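Long-range contact in riboflavin kinase, putative (Trypanosoma brucei, PDB 3BNW), which probably phosphorylates riboflavin with ATP to make FMN: residues Ser14-His26 against Asn41-Tyr55. Sequence-based numbering, arbitrary orientation.
Sequences SFQPFFLRGKVVH and NIGLDKDVMECLQPY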
# COMPACT_ATOMS: atom_id res chain seq x y z
N SER A 14 1.01 11.45 -15.16
CA SER A 14 0.83 10.20 -15.89
C SER A 14 0.38 9.11 -14.92
O SER A 14 -0.16 8.09 -15.34
CB SER A 14 2.13 9.79 -16.60
OG SER A 14 3.14 9.43 -15.68
N PHE A 15 0.61 9.33 -13.62
CA PHE A 15 0.23 8.35 -12.61
C PHE A 15 -1.23 8.53 -12.23
O PHE A 15 -1.63 9.60 -11.77
CB PHE A 15 1.11 8.48 -11.36
CG PHE A 15 0.86 7.38 -10.35
CD1 PHE A 15 1.59 6.21 -10.40
CD2 PHE A 15 -0.12 7.51 -9.38
CE1 PHE A 15 1.35 5.19 -9.50
CE2 PHE A 15 -0.36 6.50 -8.47
CZ PHE A 15 0.38 5.34 -8.53
N GLN A 16 -2.01 7.47 -12.39
CA GLN A 16 -3.42 7.47 -12.02
C GLN A 16 -3.62 6.94 -10.60
O GLN A 16 -3.38 5.76 -10.34
CB GLN A 16 -4.22 6.63 -13.03
CG GLN A 16 -5.67 6.32 -12.61
CD GLN A 16 -6.55 7.56 -12.50
OE1 GLN A 16 -6.76 8.27 -13.48
NE2 GLN A 16 -7.07 7.81 -11.30
N PRO A 17 -4.05 7.81 -9.66
CA PRO A 17 -4.30 7.32 -8.31
C PRO A 17 -5.54 6.44 -8.26
O PRO A 17 -6.41 6.55 -9.12
CB PRO A 17 -4.54 8.60 -7.49
CG PRO A 17 -4.11 9.71 -8.34
CD PRO A 17 -4.32 9.25 -9.75
N PHE A 18 -5.60 5.56 -7.27
CA PHE A 18 -6.71 4.64 -7.14
C PHE A 18 -6.94 4.23 -5.70
O PHE A 18 -6.19 4.60 -4.80
CB PHE A 18 -6.49 3.40 -8.02
CG PHE A 18 -5.32 2.55 -7.59
CD1 PHE A 18 -5.48 1.57 -6.61
CD2 PHE A 18 -4.07 2.72 -8.16
CE1 PHE A 18 -4.41 0.79 -6.21
CE2 PHE A 18 -3.00 1.94 -7.77
CZ PHE A 18 -3.17 0.97 -6.79
N PHE A 19 -8.01 3.46 -5.50
CA PHE A 19 -8.39 2.93 -4.21
C PHE A 19 -8.40 1.40 -4.31
O PHE A 19 -8.76 0.85 -5.35
CB PHE A 19 -9.78 3.45 -3.84
CG PHE A 19 -10.36 2.85 -2.59
CD1 PHE A 19 -11.34 1.86 -2.67
CD2 PHE A 19 -9.94 3.27 -1.34
CE1 PHE A 19 -11.88 1.30 -1.52
CE2 PHE A 19 -10.47 2.72 -0.18
CZ PHE A 19 -11.44 1.73 -0.27
N LEU A 20 -7.99 0.73 -3.24
CA LEU A 20 -7.95 -0.72 -3.22
C LEU A 20 -8.36 -1.23 -1.85
O LEU A 20 -7.84 -0.77 -0.83
CB LEU A 20 -6.55 -1.23 -3.58
CG LEU A 20 -6.32 -2.74 -3.71
CD1 LEU A 20 -7.34 -3.41 -4.62
CD2 LEU A 20 -4.89 -3.03 -4.21
N ARG A 21 -9.30 -2.17 -1.83
CA ARG A 21 -9.77 -2.77 -0.58
C ARG A 21 -9.65 -4.29 -0.70
O ARG A 21 -10.09 -4.86 -1.70
CB ARG A 21 -11.23 -2.39 -0.29
CG ARG A 21 -11.81 -3.04 0.97
CD ARG A 21 -13.25 -2.59 1.26
NE ARG A 21 -14.15 -2.85 0.13
CZ ARG A 21 -14.75 -1.92 -0.62
NH1 ARG A 21 -14.57 -0.63 -0.38
NH2 ARG A 21 -15.55 -2.29 -1.61
N GLY A 22 -9.05 -4.92 0.31
CA GLY A 22 -8.89 -6.37 0.31
C GLY A 22 -8.38 -6.88 1.65
O GLY A 22 -7.91 -6.11 2.47
N LYS A 23 -8.49 -8.20 1.85
CA LYS A 23 -8.03 -8.83 3.09
C LYS A 23 -6.52 -9.06 3.12
O LYS A 23 -5.89 -9.30 2.09
CB LYS A 23 -8.77 -10.15 3.32
CG LYS A 23 -10.26 -9.98 3.56
CD LYS A 23 -10.82 -11.05 4.48
CE LYS A 23 -12.34 -10.99 4.53
NZ LYS A 23 -12.91 -11.75 5.67
N VAL A 24 -5.95 -8.99 4.32
CA VAL A 24 -4.53 -9.27 4.53
C VAL A 24 -4.32 -10.79 4.57
O VAL A 24 -4.91 -11.47 5.42
CB VAL A 24 -4.01 -8.63 5.84
CG1 VAL A 24 -2.52 -8.91 6.03
CG2 VAL A 24 -4.28 -7.13 5.86
N VAL A 25 -3.48 -11.29 3.67
CA VAL A 25 -3.22 -12.73 3.54
C VAL A 25 -1.72 -13.02 3.59
O VAL A 25 -0.89 -12.11 3.56
CB VAL A 25 -3.80 -13.29 2.23
CG1 VAL A 25 -5.30 -13.07 2.17
CG2 VAL A 25 -3.12 -12.65 1.02
N HIS A 26 -1.37 -14.30 3.66
CA HIS A 26 0.03 -14.74 3.66
C HIS A 26 0.58 -14.78 2.23
O HIS A 26 1.75 -15.10 2.01
CB HIS A 26 0.16 -16.12 4.30
CG HIS A 26 -0.19 -16.14 5.76
ND1 HIS A 26 -1.49 -16.18 6.21
CD2 HIS A 26 0.59 -16.13 6.86
CE1 HIS A 26 -1.49 -16.20 7.53
NE2 HIS A 26 -0.24 -16.17 7.95
N ASN A 41 0.33 -9.87 2.11
CA ASN A 41 -0.23 -9.42 0.83
C ASN A 41 -1.69 -9.02 0.97
O ASN A 41 -2.35 -9.39 1.94
CB ASN A 41 -0.14 -10.54 -0.21
CG ASN A 41 1.23 -11.17 -0.29
OD1 ASN A 41 2.16 -10.61 -0.87
ND2 ASN A 41 1.36 -12.35 0.30
N ILE A 42 -2.18 -8.27 -0.01
CA ILE A 42 -3.61 -8.01 -0.13
C ILE A 42 -4.18 -9.04 -1.10
O ILE A 42 -3.67 -9.20 -2.21
CB ILE A 42 -3.89 -6.59 -0.64
CG1 ILE A 42 -3.25 -5.56 0.30
CG2 ILE A 42 -5.38 -6.34 -0.74
CD1 ILE A 42 -3.54 -4.13 -0.09
N GLY A 43 -5.23 -9.74 -0.67
CA GLY A 43 -5.87 -10.76 -1.48
C GLY A 43 -6.57 -10.16 -2.69
O GLY A 43 -7.47 -9.34 -2.55
N LEU A 44 -6.14 -10.58 -3.88
CA LEU A 44 -6.70 -10.08 -5.13
C LEU A 44 -7.55 -11.16 -5.80
O LEU A 44 -7.56 -12.31 -5.37
CB LEU A 44 -5.58 -9.64 -6.08
CG LEU A 44 -4.49 -8.73 -5.50
CD1 LEU A 44 -3.44 -8.41 -6.57
CD2 LEU A 44 -5.10 -7.46 -4.92
N ASP A 45 -8.26 -10.76 -6.85
CA ASP A 45 -8.95 -11.69 -7.75
C ASP A 45 -8.62 -11.31 -9.19
O ASP A 45 -7.90 -10.33 -9.42
CB ASP A 45 -10.46 -11.70 -7.48
CG ASP A 45 -11.13 -10.35 -7.72
OD1 ASP A 45 -10.51 -9.44 -8.31
OD2 ASP A 45 -12.30 -10.21 -7.31
N LYS A 46 -9.15 -12.06 -10.16
CA LYS A 46 -8.79 -11.88 -11.57
C LYS A 46 -9.05 -10.46 -12.08
O LYS A 46 -8.23 -9.89 -12.81
CB LYS A 46 -9.53 -12.89 -12.45
CG LYS A 46 -9.00 -12.96 -13.88
CD LYS A 46 -9.77 -13.95 -14.76
CE LYS A 46 -9.42 -15.40 -14.46
NZ LYS A 46 -10.08 -15.92 -13.22
N ASP A 47 -10.19 -9.88 -11.68
CA ASP A 47 -10.59 -8.55 -12.13
C ASP A 47 -9.70 -7.45 -11.55
O ASP A 47 -9.29 -6.54 -12.26
CB ASP A 47 -12.06 -8.29 -11.76
CG ASP A 47 -12.50 -6.87 -12.07
OD1 ASP A 47 -13.15 -6.65 -13.12
OD2 ASP A 47 -12.21 -5.96 -11.25
N VAL A 48 -9.43 -7.53 -10.25
CA VAL A 48 -8.63 -6.51 -9.57
C VAL A 48 -7.16 -6.58 -10.00
O VAL A 48 -6.50 -5.55 -10.10
CB VAL A 48 -8.76 -6.62 -8.04
CG1 VAL A 48 -7.79 -5.68 -7.34
CG2 VAL A 48 -10.18 -6.33 -7.61
N MET A 49 -6.67 -7.79 -10.27
CA MET A 49 -5.33 -7.97 -10.86
C MET A 49 -5.20 -7.24 -12.20
O MET A 49 -4.13 -6.71 -12.51
CB MET A 49 -5.03 -9.46 -11.05
CG MET A 49 -4.57 -10.18 -9.79
SD MET A 49 -4.04 -11.89 -10.06
CE MET A 49 -2.90 -11.71 -11.43
N GLU A 50 -6.28 -7.22 -12.98
CA GLU A 50 -6.30 -6.53 -14.27
C GLU A 50 -6.22 -5.02 -14.10
O GLU A 50 -5.51 -4.34 -14.83
CB GLU A 50 -7.57 -6.89 -15.06
CG GLU A 50 -7.54 -6.45 -16.52
CD GLU A 50 -8.84 -6.72 -17.27
OE1 GLU A 50 -9.92 -6.70 -16.64
OE2 GLU A 50 -8.78 -6.95 -18.50
N CYS A 51 -6.97 -4.50 -13.13
CA CYS A 51 -6.92 -3.07 -12.80
C CYS A 51 -5.52 -2.61 -12.39
O CYS A 51 -5.13 -1.48 -12.70
CB CYS A 51 -7.91 -2.76 -11.67
SG CYS A 51 -9.64 -2.73 -12.17
N LEU A 52 -4.79 -3.47 -11.70
CA LEU A 52 -3.47 -3.13 -11.17
C LEU A 52 -2.34 -3.22 -12.19
O LEU A 52 -1.23 -2.75 -11.93
CB LEU A 52 -3.15 -4.01 -9.96
CG LEU A 52 -4.06 -3.82 -8.75
CD1 LEU A 52 -3.89 -4.95 -7.76
CD2 LEU A 52 -3.81 -2.47 -8.10
N GLN A 53 -2.61 -3.80 -13.36
CA GLN A 53 -1.58 -4.02 -14.37
C GLN A 53 -0.73 -2.78 -14.70
O GLN A 53 0.48 -2.88 -14.80
CB GLN A 53 -2.18 -4.61 -15.66
CG GLN A 53 -2.61 -6.07 -15.54
CD GLN A 53 -1.45 -7.02 -15.20
OE1 GLN A 53 -1.52 -7.80 -14.25
NE2 GLN A 53 -0.37 -6.94 -15.98
N PRO A 54 -1.36 -1.59 -14.82
CA PRO A 54 -0.56 -0.40 -15.12
C PRO A 54 0.40 0.03 -14.00
O PRO A 54 1.16 0.98 -14.19
CB PRO A 54 -1.61 0.70 -15.33
CG PRO A 54 -2.91 -0.01 -15.49
CD PRO A 54 -2.79 -1.26 -14.71
N TYR A 55 0.36 -0.64 -12.85
CA TYR A 55 1.15 -0.27 -11.69
C TYR A 55 2.20 -1.33 -11.32
O TYR A 55 2.89 -1.19 -10.31
CB TYR A 55 0.22 -0.03 -10.50
CG TYR A 55 -0.88 0.96 -10.80
CD1 TYR A 55 -2.16 0.52 -11.12
CD2 TYR A 55 -0.63 2.32 -10.81
CE1 TYR A 55 -3.17 1.42 -11.42
CE2 TYR A 55 -1.63 3.23 -11.10
CZ TYR A 55 -2.90 2.77 -11.40
OH TYR A 55 -3.91 3.67 -11.69
O HOH W 1 -9.21 -9.76 -0.62
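With CG of Y55 anti to its carbonyl carbon (chi1 -53°) and CG of F18 turned between its own backbone N and carbonyl carbon (chi1 66°), the two side chains run alongside one another, pointing opposite ways. With F15 they form an aromatic cluster at the start of strand 18-25, where helix 46-52 and the 53-55 turn pack against one face of the antiparallel sheet of the riboflavin kinase fold. F18 CE2 lies over the centre of one Y55 face, with the planes oblique at 49°; P54 CB lies near the rim of the opposite face. Y55 also turns an edge to a face of F15 in an offset edge-to-face pair, centroids 5.4 Å apart. Its OH donates to Q16 O over a short 2.5 Å, tilted from the carbonyl plane, tying the phenol to the loop that leads into the strand. Further along, L52 CD2 meets the far end of the F18 ring at CZ (3.7 Å), and L20 CD1 touches V48 CG1 at 3.6 Å. V99 of strand 98-103 also packs on L52. D45 caps the helix, its OD1 accepting from V48 N. Beyond L20 the strands pair directly: V25 and N41 are a hydrogen-bonded pair, V24 and I42 a non-hydrogen-bonded one, and G43 N donates to K23 O. I42 CG2 packs on G22 CA (3.7 Å). One water extends the pairing, accepting from K23 N at 3.0 Å and donating to G43 O at 2.6 Å.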